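Local atomic coordinates of uncharacterized protein (Ruminococcus gnavus, PDB entry 4QAN), a protein that is of unknown function but has a cystatin-like fold, is a divergent member of the NTF2-like superfamily and binds a magnesium ion. Residues Ile311-Glu316 with Gln324-Tyr329; Thr338-Cys343 with Gln352-Pro357. All blocks are in the same frame, centred on the assembly; numbering follows the deposited sequence.

Contact 1. Residues Ile311-Glu316 with Gln324-Tyr329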
# COMPACT_ATOMS: atom_id res chain seq x y z
N ILE A 311 18.06 20.64 -9.33
CA ILE A 311 19.15 20.90 -10.27
C ILE A 311 19.13 19.91 -11.43
O ILE A 311 19.13 18.70 -11.19
CB ILE A 311 20.52 20.77 -9.58
CG1 ILE A 311 20.55 21.61 -8.31
CG2 ILE A 311 21.62 21.20 -10.54
CD1 ILE A 311 21.74 21.32 -7.43
N PRO A 312 19.14 20.42 -12.67
CA PRO A 312 19.07 19.50 -13.79
C PRO A 312 20.33 18.65 -13.90
O PRO A 312 21.46 19.14 -13.72
CB PRO A 312 18.97 20.43 -15.01
CG PRO A 312 19.67 21.68 -14.57
CD PRO A 312 19.32 21.81 -13.11
N ILE A 313 20.13 17.37 -14.20
CA ILE A 313 21.24 16.48 -14.49
C ILE A 313 21.43 16.41 -16.00
O ILE A 313 20.49 16.15 -16.75
CB ILE A 313 20.98 15.08 -13.91
CG1 ILE A 313 20.81 15.18 -12.38
CG2 ILE A 313 22.08 14.10 -14.27
CD1 ILE A 313 20.27 13.91 -11.75
N GLU A 314 22.66 16.63 -16.46
CA GLU A 314 22.95 16.50 -17.87
C GLU A 314 23.34 15.05 -18.17
O GLU A 314 24.35 14.58 -17.67
CB GLU A 314 24.06 17.45 -18.26
CG GLU A 314 24.47 17.35 -19.73
CD GLU A 314 25.39 18.47 -20.14
OE1 GLU A 314 25.03 19.65 -19.92
OE2 GLU A 314 26.46 18.17 -20.68
N THR A 315 22.53 14.35 -18.97
CA THR A 315 22.85 12.98 -19.39
C THR A 315 22.33 12.65 -20.78
O THR A 315 21.24 13.09 -21.17
CB THR A 315 22.29 11.93 -18.43
OG1 THR A 315 22.46 10.63 -19.01
CG2 THR A 315 20.79 12.15 -18.16
N GLU A 316 23.15 11.90 -21.53
CA GLU A 316 22.72 11.14 -22.70
C GLU A 316 21.26 10.64 -22.68
O GLU A 316 20.59 10.69 -23.71
CB GLU A 316 23.60 9.89 -22.83
CG GLU A 316 24.78 10.04 -23.75
CD GLU A 316 24.33 10.19 -25.19
OE1 GLU A 316 24.03 11.34 -25.59
OE2 GLU A 316 24.29 9.17 -25.91
N GLN A 324 16.09 13.96 -16.00
CA GLN A 324 16.54 13.66 -14.65
C GLN A 324 16.99 14.92 -13.92
O GLN A 324 17.67 15.79 -14.47
CB GLN A 324 17.67 12.65 -14.68
CG GLN A 324 17.21 11.24 -14.98
CD GLN A 324 18.37 10.27 -15.10
OE1 GLN A 324 19.10 10.05 -14.14
NE2 GLN A 324 18.52 9.69 -16.27
N TYR A 325 16.59 14.99 -12.66
CA TYR A 325 16.86 16.15 -11.83
C TYR A 325 17.33 15.66 -10.47
O TYR A 325 16.88 14.60 -10.01
CB TYR A 325 15.58 17.00 -11.71
CG TYR A 325 15.36 17.93 -12.89
CD1 TYR A 325 14.75 17.48 -14.06
CD2 TYR A 325 15.79 19.26 -12.83
CE1 TYR A 325 14.57 18.33 -15.14
CE2 TYR A 325 15.61 20.11 -13.90
CZ TYR A 325 15.00 19.64 -15.06
OH TYR A 325 14.83 20.51 -16.12
N ALA A 326 18.20 16.44 -9.83
CA ALA A 326 18.63 16.18 -8.45
C ALA A 326 17.95 17.14 -7.51
O ALA A 326 17.84 18.32 -7.79
CB ALA A 326 20.13 16.32 -8.34
N GLY A 327 17.47 16.63 -6.38
CA GLY A 327 16.93 17.45 -5.30
C GLY A 327 18.01 17.63 -4.24
O GLY A 327 18.65 16.65 -3.84
N LEU A 328 18.26 18.87 -3.83
CA LEU A 328 19.17 19.16 -2.72
C LEU A 328 18.33 19.69 -1.57
O LEU A 328 17.52 20.60 -1.76
CB LEU A 328 20.22 20.18 -3.15
CG LEU A 328 21.20 20.66 -2.08
CD1 LEU A 328 22.08 19.51 -1.63
CD2 LEU A 328 22.06 21.81 -2.59
N TYR A 329 18.51 19.11 -0.38
CA TYR A 329 17.59 19.33 0.74
C TYR A 329 18.30 19.77 2.01
O TYR A 329 19.49 19.54 2.18
CB TYR A 329 16.83 18.05 1.10
CG TYR A 329 16.09 17.37 -0.03
CD1 TYR A 329 16.77 16.59 -0.96
CD2 TYR A 329 14.71 17.47 -0.15
CE1 TYR A 329 16.11 15.96 -1.97
CE2 TYR A 329 14.02 16.82 -1.16
CZ TYR A 329 14.74 16.06 -2.08
OH TYR A 329 14.11 15.41 -3.10
O HOH W 1 17.99 17.28 -16.72

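Contact 2. Residues Thr338-Cys343 with Gln352-Pro357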
# COMPACT_ATOMS: atom_id res chain seq x y z
N THR A 338 18.67 13.73 -3.37
CA THR A 338 17.94 12.65 -4.01
C THR A 338 17.83 12.89 -5.50
O THR A 338 18.11 13.98 -5.97
CB THR A 338 16.52 12.53 -3.48
OG1 THR A 338 15.73 13.62 -4.01
CG2 THR A 338 16.53 12.53 -1.96
N GLY A 339 17.38 11.86 -6.22
CA GLY A 339 17.19 11.91 -7.65
C GLY A 339 15.75 11.76 -8.09
O GLY A 339 14.97 11.03 -7.46
N TYR A 340 15.40 12.46 -9.16
CA TYR A 340 14.08 12.38 -9.78
C TYR A 340 14.22 12.12 -11.26
O TYR A 340 15.20 12.52 -11.88
CB TYR A 340 13.32 13.70 -9.62
CG TYR A 340 12.93 14.05 -8.21
CD1 TYR A 340 13.82 14.68 -7.36
CD2 TYR A 340 11.66 13.77 -7.75
CE1 TYR A 340 13.46 15.01 -6.07
CE2 TYR A 340 11.28 14.09 -6.47
CZ TYR A 340 12.19 14.73 -5.64
OH TYR A 340 11.81 15.05 -4.37
N THR A 341 13.23 11.43 -11.81
CA THR A 341 13.10 11.30 -13.26
C THR A 341 11.72 11.84 -13.52
O THR A 341 10.75 11.38 -12.91
CB THR A 341 13.23 9.84 -13.76
OG1 THR A 341 14.53 9.32 -13.44
CG2 THR A 341 13.03 9.76 -15.25
N LEU A 342 11.63 12.85 -14.39
CA LEU A 342 10.37 13.54 -14.67
C LEU A 342 9.95 13.37 -16.11
O LEU A 342 10.81 13.29 -17.01
CB LEU A 342 10.53 15.02 -14.36
CG LEU A 342 10.91 15.26 -12.89
CD1 LEU A 342 11.99 16.32 -12.80
CD2 LEU A 342 9.68 15.63 -12.09
N CYS A 343 8.63 13.30 -16.33
CA CYS A 343 8.06 13.13 -17.66
C CYS A 343 7.04 14.23 -17.99
O CYS A 343 6.23 14.64 -17.15
CB CYS A 343 7.42 11.75 -17.83
SG CYS A 343 6.09 11.41 -16.64
N GLN A 352 8.14 10.76 -12.78
CA GLN A 352 8.11 9.36 -13.25
C GLN A 352 8.64 8.41 -12.18
O GLN A 352 8.00 7.41 -11.88
CB GLN A 352 8.88 9.19 -14.54
CG GLN A 352 8.93 7.76 -15.06
CD GLN A 352 9.52 7.69 -16.45
OE1 GLN A 352 10.60 7.17 -16.65
NE2 GLN A 352 8.81 8.23 -17.43
N SER A 353 9.75 8.78 -11.54
CA SER A 353 10.28 8.01 -10.42
C SER A 353 11.15 8.86 -9.49
O SER A 353 11.60 9.94 -9.85
CB SER A 353 11.09 6.79 -10.90
OG SER A 353 12.34 7.21 -11.42
N LEU A 354 11.35 8.34 -8.29
CA LEU A 354 12.20 8.96 -7.31
C LEU A 354 13.63 8.41 -7.44
O LEU A 354 14.30 8.13 -6.45
CB LEU A 354 11.62 8.73 -5.90
CG LEU A 354 10.22 9.31 -5.70
CD1 LEU A 354 9.63 9.00 -4.32
CD2 LEU A 354 10.19 10.81 -5.97
N SER A 355 14.09 8.29 -8.69
CA SER A 355 15.44 7.83 -8.99
C SER A 355 16.09 8.74 -10.01
O SER A 355 15.42 9.47 -10.73
CB SER A 355 15.41 6.41 -9.56
OG SER A 355 14.81 6.42 -10.84
N ALA A 356 17.40 8.67 -10.08
CA ALA A 356 18.15 9.27 -11.16
C ALA A 356 19.33 8.35 -11.50
O ALA A 356 20.43 8.52 -10.96
CB ALA A 356 18.64 10.65 -10.78
N PRO A 357 19.10 7.40 -12.41
CA PRO A 357 20.11 6.43 -12.78
C PRO A 357 21.42 7.10 -13.20
O PRO A 357 22.50 6.56 -12.96
CB PRO A 357 19.50 5.70 -13.97
CG PRO A 357 18.05 5.87 -13.82
CD PRO A 357 17.83 7.16 -13.12
O HOH W 2 16.67 9.04 -5.23

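Contact 1. Residues Ile311-Glu316 with Gln324-Tyr329
The phenol ring of Tyr-325 meets Pro-312 obliquely through CD2, 3.4 Å from Pro-312 CA, and CE2, 3.6 Å from Pro-312 CB. Over one face of the ring, displaced toward its rim, sits a water molecule. CG of Tyr-325 stands anti to its carbonyl carbon (chi1 -82°), which swings the ring across the partner strand. Proline suits this place because Tyr-325 is its non-hydrogen-bonded partner, so no amide hydrogen is asked of it here. Beside them, Ile-311 and Ala-326 form a hydrogen-bonded pair with two nearly straight bonds, the N of Ile-311 lying 2.8 Å from the O of Ala-326 and the return bond being equally short. The third bond, Ile-313 N to Gln-324 O at 2.9 Å, approaches from above the carbonyl plane. The same water bridges Ile-313 O and Gln-324 O, giving both of its protons where the strands run into the turn; Asn-318 bonds there to Ile-313 O and Gln-324 N. On the opposite face, that of Ile-311 and Ala-326, CD1 of Ile-313 reaches 4.2 Å from the CB of Ala-326, a small residue that lets the isoleucine lie close over the backbone. Gln-324 extends its chain past Thr-315, whose CG2 touches NE2, and gives its OE1 to the amide of Ala-358. An alanine in place of Tyr-325 removes the ring against Pro-312 and would probably loosen the packing of Pro-221 and Gln-222, at the start of helix 221-234. Backbone bonds thus set the pairing, apolar contacts pack both faces, and a shared water with Asn-318 satisfies the carbonyls next to the turn.

Contact 2. Residues Thr338-Cys343 with Gln352-Pro357
Packing is tightest where the chain turns away from the sheet, around Gly-339 and Thr-341. Ala-356 puts its CB 3.7 Å from Gly-339 CA, so close that only glycine, without a side-chain carbon, fits. At this end a water accepts from Gly-339 N and lies 2.8 Å from Leu-354 O, to which it can donate. The hydroxyl of Thr-341, anti to its carbonyl carbon (chi1 -62°), donates to Ser-355 O at 2.9 Å, from well above the plane of that carbonyl. Threonine serves twice, its methyl lying alongside Gln-352. Ser-353 and Ser-355 join OG to OG at 2.7 Å, next to Thr-341. On the other side of the strand, Leu-354 and Tyr-340 run side by side, with CD2 of the leucine 3.5 Å from CE2 of the ring; Phe-228 and Val-225 of helix 221-234 pack against this pair.

Toward Cys-343 the contact loosens. Gln-352 is exposed, and its extended chain brings OE1 to the methyl of Thr-341 and NE2 to the CB of Cys-343 without a polar bond to either. Backbone bonds continue here: Gln-352 and Ser-353 both face Thr-341 in a classic beta bulge, and Thr-341 O accepts from Ser-353 N at 3.1 Å and from Gln-352 N at 2.7 Å, the latter bent (142°). Thr-341 N returns a bond to Ser-353 O.

One threonine is therefore gripped through N, O and OG1, and hydroxyl and water bonds replace backbone ones as the strand passes toward Ser-360, a magnesium-binding residue with no ion bound in this model.

Contacts 1 and 2 lie in one mixed sheet, their centres about 8 Å apart, and are joined by the neighbouring strands 322-331 and 334-344. Both are largely buried, but contact 2 reaches the surface at Gln-352 and Pro-357. Contact 1 is a regular antiparallel pairing finished with apolar side chains, whereas contact 2 is bulged and turns to hydroxyls as its second strand ends. Tyr-329 of contact 1 reaches Thr-338 and Tyr-340 of contact 2 through probable hydrogen bonds of its OH. Gln-324 packs on Ala-356 and Pro-357, so both contacts border the segment that carries Ser-360. Helix 221-234 covers the tyrosine side of both.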